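Matching sites in glutathione S-transferase, N-terminal domain protein from Pseudomonas putida, a protein that probably acts as a transferase of the glutathione S-transferase superfamily and binds glutathione disulfide (PDB 4NAX (chain A, 1.30 Å), residues Ser64-Asn69 and Pro86-Gly91), and in its relative glutathione S-transferase from Pseudomonas protegens (PDB 4IKH (chain B, 2.10 Å), residues Ser66-Asn71 and Ala88-Gly93). One frame, after least-squares fit of the local backbone (RMSD 0.50 Å); residues are numbered along the deposited sequences.

Structure 1 (4NAX); sequences SLSANN and PLFESG. With GDS (oxidized glutathione disulfide), chain C; GOL (glycerol), chain D.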
loop_
_atom_site.group_PDB
_atom_site.type_symbol
_atom_site.label_atom_id
_atom_site.label_comp_id
_atom_site.label_asym_id
_atom_site.label_seq_id
_atom_site.Cartn_x
_atom_site.Cartn_y
_atom_site.Cartn_z
ATOM N N SER A 64 -18.394 2.807 10.261
ATOM C CA SER A 64 -18.207 4.077 10.970
ATOM C C SER A 64 -16.765 4.290 11.393
ATOM O O SER A 64 -16.319 5.425 11.542
ATOM C CB SER A 64 -19.129 4.199 12.183
ATOM O OG SER A 64 -18.778 3.339 13.255
ATOM N N LEU A 65 -16.034 3.200 11.604
ATOM C CA LEU A 65 -14.613 3.301 11.861
ATOM C C LEU A 65 -13.815 2.929 10.614
ATOM O O LEU A 65 -12.936 3.669 10.185
ATOM C CB LEU A 65 -14.227 2.425 13.031
ATOM C CG LEU A 65 -12.769 2.610 13.443
ATOM C CD1 LEU A 65 -12.587 2.426 14.920
ATOM C CD2 LEU A 65 -11.869 1.680 12.657
ATOM N N SER A 66 -14.147 1.799 10.005
ATOM C CA SER A 66 -13.360 1.272 8.904
ATOM C C SER A 66 -14.045 1.601 7.582
ATOM O O SER A 66 -14.866 0.837 7.076
ATOM C CB SER A 66 -13.180 -0.218 9.121
ATOM O OG SER A 66 -12.165 -0.681 8.268
ATOM N N ALA A 67 -13.733 2.790 7.051
ATOM C CA ALA A 67 -14.549 3.425 6.012
ATOM C C ALA A 67 -14.592 2.640 4.715
ATOM O O ALA A 67 -15.552 2.741 3.956
ATOM C CB ALA A 67 -14.062 4.844 5.715
ATOM N N ASN A 68 -13.544 1.874 4.438
ATOM C CA ASN A 68 -13.467 1.053 3.228
ATOM C C ASN A 68 -14.105 -0.320 3.398
ATOM O O ASN A 68 -13.990 -1.157 2.514
ATOM C CB ASN A 68 -12.004 0.993 2.808
ATOM C CG ASN A 68 -11.770 0.305 1.483
ATOM O OD1 ASN A 68 -12.469 0.537 0.492
ATOM N ND2 ASN A 68 -10.729 -0.512 1.440
ATOM N N ASN A 69 -14.797 -0.538 4.509
ATOM C CA ASN A 69 -15.514 -1.782 4.755
ATOM C C ASN A 69 -14.640 -3.029 4.790
ATOM O O ASN A 69 -15.105 -4.122 4.487
ATOM C CB ASN A 69 -16.830 -1.942 3.946
ATOM C CG ASN A 69 -16.686 -2.176 2.452
ATOM O OD1 ASN A 69 -17.033 -1.296 1.649
ATOM N ND2 ASN A 69 -16.304 -3.377 2.069
ATOM N N PRO A 86 -8.768 5.835 15.959
ATOM C CA PRO A 86 -9.292 4.863 15.000
ATOM C C PRO A 86 -8.329 4.730 13.832
ATOM O O PRO A 86 -7.708 5.712 13.436
ATOM C CB PRO A 86 -10.582 5.506 14.539
ATOM C CG PRO A 86 -10.275 6.986 14.568
ATOM C CD PRO A 86 -9.309 7.180 15.707
ATOM N N LEU A 87 -8.176 3.526 13.292
ATOM C CA LEU A 87 -7.280 3.356 12.144
ATOM C C LEU A 87 -7.629 2.089 11.383
ATOM O O LEU A 87 -7.866 1.040 11.980
ATOM C CB LEU A 87 -5.810 3.301 12.595
ATOM C CG LEU A 87 -4.770 3.739 11.578
ATOM C CD1 LEU A 87 -4.912 5.216 11.216
ATOM C CD2 LEU A 87 -3.380 3.475 12.111
ATOM N N PHE A 88 -7.626 2.192 10.064
ATOM C CA PHE A 88 -7.700 1.027 9.189
ATOM C C PHE A 88 -6.520 1.054 8.211
ATOM O O PHE A 88 -5.717 1.979 8.231
ATOM C CB PHE A 88 -9.088 0.892 8.557
ATOM C CG PHE A 88 -9.468 2.013 7.636
ATOM C CD1 PHE A 88 -10.124 3.133 8.131
ATOM C CD2 PHE A 88 -9.175 1.954 6.305
ATOM C CE1 PHE A 88 -10.467 4.178 7.304
ATOM C CE2 PHE A 88 -9.522 2.993 5.461
ATOM C CZ PHE A 88 -10.177 4.101 5.966
ATOM N N GLU A 89 -6.449 0.011 7.385
ATOM C CA GLU A 89 -5.345 -0.340 6.482
ATOM C C GLU A 89 -4.242 -1.044 7.257
ATOM O O GLU A 89 -3.539 -0.432 8.073
ATOM C CB GLU A 89 -4.766 0.832 5.692
ATOM C CG GLU A 89 -5.721 1.396 4.664
ATOM C CD GLU A 89 -6.004 0.441 3.520
ATOM O OE1 GLU A 89 -5.081 -0.314 3.119
ATOM O OE2 GLU A 89 -7.162 0.468 3.024
ATOM N N SER A 90 -4.078 -2.337 6.990
ATOM C CA SER A 90 -3.071 -3.125 7.679
ATOM C C SER A 90 -1.703 -2.467 7.704
ATOM O O SER A 90 -1.045 -2.426 8.745
ATOM C CB SER A 90 -2.997 -4.522 7.079
ATOM O OG SER A 90 -2.484 -4.512 5.767
ATOM N N GLY A 91 -1.250 -1.957 6.559
ATOM C CA GLY A 91 0.074 -1.360 6.494
ATOM C C GLY A 91 0.199 -0.090 7.325
ATOM O O GLY A 91 1.281 0.198 7.859
HETATM N N1 GDS C . -13.869 -8.293 -2.261
HETATM C CA1 GDS C . -12.765 -9.249 -2.301
HETATM C C1 GDS C . -12.656 -9.895 -3.664
HETATM O OE1 GDS C . -11.553 -10.395 -3.986
HETATM O OE2 GDS C . -13.642 -9.923 -4.433
HETATM C CB1 GDS C . -12.990 -10.326 -1.233
HETATM C CG1 GDS C . -11.740 -11.144 -0.882
HETATM C CD1 GDS C . -10.690 -10.291 -0.216
HETATM O O1 GDS C . -11.002 -9.301 0.419
HETATM N N2 GDS C . -9.436 -10.690 -0.390
HETATM C CA2 GDS C . -8.304 -10.037 0.235
HETATM C C2 GDS C . -7.383 -9.442 -0.796
HETATM O O2 GDS C . -7.154 -10.025 -1.850
HETATM C CB2 GDS C . -7.522 -11.043 1.081
HETATM S SG2 GDS C . -8.377 -11.632 2.538
HETATM N N3 GDS C . -6.801 -8.287 -0.479
HETATM C CA3 GDS C . -5.901 -7.596 -1.386
HETATM C C3 GDS C . -4.813 -6.799 -0.700
HETATM O OE3 GDS C . -4.326 -5.852 -1.353
HETATM O OE4 GDS C . -4.432 -7.176 0.414
HETATM N N4 GDS C . -12.563 -8.021 2.664
HETATM C CA4 GDS C . -13.967 -7.778 2.914
HETATM C C4 GDS C . -14.739 -7.399 1.680
HETATM O OE5 GDS C . -15.985 -7.201 1.779
HETATM O OE6 GDS C . -14.114 -7.340 0.590
HETATM C C5 GDS C . -11.646 -7.693 3.565
HETATM O O5 GDS C . -11.946 -7.142 4.619
HETATM C CA5 GDS C . -10.211 -8.061 3.260
HETATM N N5 GDS C . -9.321 -6.970 3.643
HETATM C CB5 GDS C . -9.870 -9.333 4.038
HETATM S SG5 GDS C . -8.170 -9.884 3.876
HETATM C CA6 GDS C . -6.117 -3.329 2.866
HETATM C C6 GDS C . -5.280 -3.635 4.072
HETATM O OE7 GDS C . -5.828 -3.587 5.200
HETATM O OE8 GDS C . -4.073 -3.914 3.884
HETATM N N6 GDS C . -5.276 -2.691 1.833
HETATM C CB6 GDS C . -6.749 -4.612 2.324
HETATM C CG6 GDS C . -7.732 -5.222 3.329
HETATM C CD6 GDS C . -8.507 -6.381 2.763
HETATM O O6 GDS C . -8.358 -6.763 1.597
HETATM C C1 GOL D . -7.456 -0.726 -0.016
HETATM O O1 GOL D . -7.801 -1.154 1.296
HETATM C C2 GOL D . -7.562 -2.024 -0.875
HETATM O O2 GOL D . -6.442 -2.868 -0.648
HETATM C C3 GOL D . -8.797 -2.888 -0.587
HETATM O O3 GOL D . -9.966 -2.179 -0.987
HETATM O O HOH W 1 -9.258 -0.875 4.303
#
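The ring of Phe88 lies against the turn Ser66–Asn69, its CD1 3.5 Å from Leu65 O and its CZ 4.0 Å from Ala67 CB; Trp118 of the second subunit meets it edge-to-face. Asn68 CB touches it at CE2 (4.1 Å). In the thioredoxin-like domain this joins the end of helix 60-65 to outer strand 85-88 and the start of helix 90-101. Leu65, branched and apolar, suits a buried place: with CG anti to the backbone N (chi1 -174°), CD1 reaches Pro86 CB at 3.7 Å. Ser66 OG, beside Phe88 CB, is held by Lys70 O. Asn68 uses both amide ends: OD1 binds Arg159 of the second subunit, ND2 a water that bonds Glu89 OE2. At the helix N-cap, Glu89 OE1 accepts a hydrogen bond from amino group N6 of glutathione disulfide (2.7 Å), and Ser90 N holds its carboxylate OE7 (2.8 Å).

How the two compare
The sharpest difference is at Leu65(A), matched by Val67(B). The CB atoms of Leu65(A) and Val67(B) stand 0.8 Å apart after superposition; the long branch of Leu65(A), with CG, CD1 and CD2, has no counterpart in Val67(B), while CG1 and CG2 of Val67(B) have no counterpart in Leu65(A). The backbone differs here as well: the carbonyl O atoms of Leu65(A) and Val67(B) stand 1.4 Å apart, and the CA atoms of Ser64(A) and Ser66(B) 1.0 Å apart. Across the contact, Pro86(A) matches Ala88(B). Their CB atoms coincide, and Pro86(A) touches Leu65(A) as Ala88(B) touches Val67(B), but CG and CD of Pro86(A) have no counterpart in Ala88(B), so two bulkier apolar groups are paired in one protein and two smaller ones in the other. The smaller pair may go with the shifted main chain. Ala67(A) against Pro69(B) runs the other way. The CB atoms coincide, and Pro69(B) has CG and CD besides; both residues touch the ring, Phe88(A) or Phe90(B). The closed ring of Pro69(B) has no backbone N-H and restricts phi, which probably stiffens the turn. Toward the pocket, Asn68(A), Glu89(A) and Ser90(A) keep their places, as does the bridging water. Glutathione beside Glu91(B) is bound, wholly or in part, where glutathione disulfide lies beside Glu89(A).

Structure 2 (4IKH); sequences SVSPNN and ALFESG. With GSH (glutathione), chain E.
The ring of Phe90 lies against the turn Ser68–Asn71, its CD1 3.8 Å from Val67 O and its CE1 3.5 Å from Pro69 CD; Trp120 of the second subunit meets it edge-to-face. Asn70 CB touches it at CE2 (3.8 Å). Proline suits the second position of this type I turn, since its closed ring fixes phi near the value needed there (-64°). Val67 is compact, apolar and buried; CG1, anti to the carbonyl carbon (chi1 -57°), meets Ala88 CB at 4.1 Å. Ser68 OG, beside Phe90 CB, is held by Lys72 O. Asn70 uses both amide ends: OD1 binds Arg161 of the second subunit, ND2 a water that bonds Glu91 OE2. At the helix N-cap, Glu91 OE1 accepts a hydrogen bond from amino group N1 of glutathione (2.7 Å), and Ser92 N holds its carboxylate O12 (2.8 Å).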
loop_
_atom_site.group_PDB
_atom_site.type_symbol
_atom_site.label_atom_id
_atom_site.label_comp_id
_atom_site.label_asym_id
_atom_site.label_seq_id
_atom_site.Cartn_x
_atom_site.Cartn_y
_atom_site.Cartn_z
ATOM N N SER B 66 -17.826 3.164 10.632
ATOM C CA SER B 66 -17.373 4.338 11.372
ATOM C C SER B 66 -15.873 4.292 11.691
ATOM O O SER B 66 -15.245 5.336 11.901
ATOM C CB SER B 66 -18.197 4.533 12.652
ATOM O OG SER B 66 -18.192 3.370 13.467
ATOM N N VAL B 67 -15.299 3.088 11.731
ATOM C CA VAL B 67 -13.862 2.957 11.956
ATOM C C VAL B 67 -13.123 2.532 10.681
ATOM O O VAL B 67 -11.915 2.749 10.552
ATOM C CB VAL B 67 -13.529 1.993 13.138
ATOM C CG1 VAL B 67 -14.203 2.466 14.419
ATOM C CG2 VAL B 67 -13.934 0.557 12.815
ATOM N N SER B 68 -13.852 1.934 9.741
ATOM C CA SER B 68 -13.275 1.520 8.459
ATOM C C SER B 68 -14.267 1.754 7.335
ATOM O O SER B 68 -15.026 0.854 6.979
ATOM C CB SER B 68 -12.840 0.044 8.475
ATOM O OG SER B 68 -12.426 -0.378 7.181
ATOM N N PRO B 69 -14.255 2.972 6.761
ATOM C CA PRO B 69 -15.177 3.389 5.689
ATOM C C PRO B 69 -14.978 2.562 4.430
ATOM O O PRO B 69 -15.840 2.602 3.558
ATOM C CB PRO B 69 -14.772 4.839 5.400
ATOM C CG PRO B 69 -13.854 5.248 6.500
ATOM C CD PRO B 69 -13.298 4.029 7.134
ATOM N N ASN B 70 -13.868 1.821 4.332
ATOM C CA ASN B 70 -13.611 0.993 3.153
ATOM C C ASN B 70 -14.279 -0.373 3.261
ATOM O O ASN B 70 -14.088 -1.234 2.398
ATOM C CB ASN B 70 -12.099 0.801 2.959
ATOM C CG ASN B 70 -11.747 0.253 1.584
ATOM O OD1 ASN B 70 -12.434 0.528 0.598
ATOM N ND2 ASN B 70 -10.669 -0.528 1.513
ATOM N N ASN B 71 -15.055 -0.567 4.329
ATOM C CA ASN B 71 -15.711 -1.850 4.619
ATOM C C ASN B 71 -14.774 -3.058 4.648
ATOM O O ASN B 71 -15.173 -4.166 4.298
ATOM C CB ASN B 71 -16.940 -2.116 3.720
ATOM C CG ASN B 71 -16.577 -2.415 2.260
ATOM O OD1 ASN B 71 -16.138 -3.519 1.922
ATOM N ND2 ASN B 71 -16.778 -1.429 1.387
ATOM N N ALA B 88 -9.041 5.795 15.839
ATOM C CA ALA B 88 -9.457 4.714 14.958
ATOM C C ALA B 88 -8.535 4.697 13.740
ATOM O O ALA B 88 -8.121 5.754 13.258
ATOM C CB ALA B 88 -10.904 4.895 14.535
ATOM N N LEU B 89 -8.194 3.499 13.268
ATOM C CA LEU B 89 -7.402 3.346 12.053
ATOM C C LEU B 89 -7.849 2.125 11.253
ATOM O O LEU B 89 -8.204 1.095 11.829
ATOM C CB LEU B 89 -5.916 3.201 12.388
ATOM C CG LEU B 89 -5.116 4.419 12.835
ATOM C CD1 LEU B 89 -3.698 3.989 13.196
ATOM C CD2 LEU B 89 -5.102 5.491 11.760
ATOM N N PHE B 90 -7.848 2.251 9.927
ATOM C CA PHE B 90 -7.959 1.087 9.065
ATOM C C PHE B 90 -6.710 1.033 8.185
ATOM O O PHE B 90 -5.848 1.913 8.288
ATOM C CB PHE B 90 -9.283 1.045 8.265
ATOM C CG PHE B 90 -9.405 2.078 7.170
ATOM C CD1 PHE B 90 -9.769 3.386 7.464
ATOM C CD2 PHE B 90 -9.231 1.724 5.836
ATOM C CE1 PHE B 90 -9.914 4.335 6.456
ATOM C CE2 PHE B 90 -9.371 2.664 4.824
ATOM C CZ PHE B 90 -9.714 3.977 5.135
ATOM N N GLU B 91 -6.624 -0.000 7.347
ATOM C CA GLU B 91 -5.423 -0.319 6.556
ATOM C C GLU B 91 -4.333 -0.975 7.410
ATOM O O GLU B 91 -3.792 -0.387 8.357
ATOM C CB GLU B 91 -4.893 0.889 5.757
ATOM C CG GLU B 91 -5.853 1.383 4.659
ATOM C CD GLU B 91 -5.965 0.408 3.498
ATOM O OE1 GLU B 91 -4.985 -0.342 3.216
ATOM O OE2 GLU B 91 -7.036 0.386 2.858
ATOM N N SER B 92 -4.036 -2.221 7.079
ATOM C CA SER B 92 -3.094 -3.001 7.858
ATOM C C SER B 92 -1.733 -2.307 7.941
ATOM O O SER B 92 -1.153 -2.179 9.031
ATOM C CB SER B 92 -2.964 -4.407 7.271
ATOM O OG SER B 92 -2.595 -4.389 5.899
ATOM N N GLY B 93 -1.245 -1.826 6.799
ATOM C CA GLY B 93 0.067 -1.195 6.740
ATOM C C GLY B 93 0.183 0.037 7.611
ATOM O O GLY B 93 1.227 0.270 8.228
HETATM N N1 GSH E . -5.395 -2.653 1.949
HETATM C CA1 GSH E . -6.219 -3.211 2.963
HETATM C C1 GSH E . -5.409 -3.520 4.190
HETATM O O11 GSH E . -4.197 -3.857 4.070
HETATM O O12 GSH E . -5.925 -3.451 5.354
HETATM C CB1 GSH E . -6.833 -4.478 2.467
HETATM C CG1 GSH E . -7.768 -5.011 3.554
HETATM C CD1 GSH E . -8.587 -6.168 3.036
HETATM O OE1 GSH E . -8.519 -6.504 1.873
HETATM N N2 GSH E . -9.461 -6.897 3.950
HETATM C CA2 GSH E . -10.240 -7.992 3.466
HETATM C C2 GSH E . -11.683 -7.625 3.760
HETATM O O2 GSH E . -11.944 -7.026 4.808
HETATM C CB2 GSH E . -9.897 -9.255 4.197
HETATM S SG2 GSH E . -8.179 -9.697 4.012
HETATM N N3 GSH E . -12.760 -7.956 2.846
HETATM C CA3 GSH E . -14.120 -7.591 3.188
HETATM C C3 GSH E . -14.819 -7.071 1.979
HETATM O O31 GSH E . -14.153 -6.643 0.998
HETATM O O32 GSH E . -16.077 -7.063 1.949
HETATM O O HOH W 2 -9.150 -0.955 4.063
#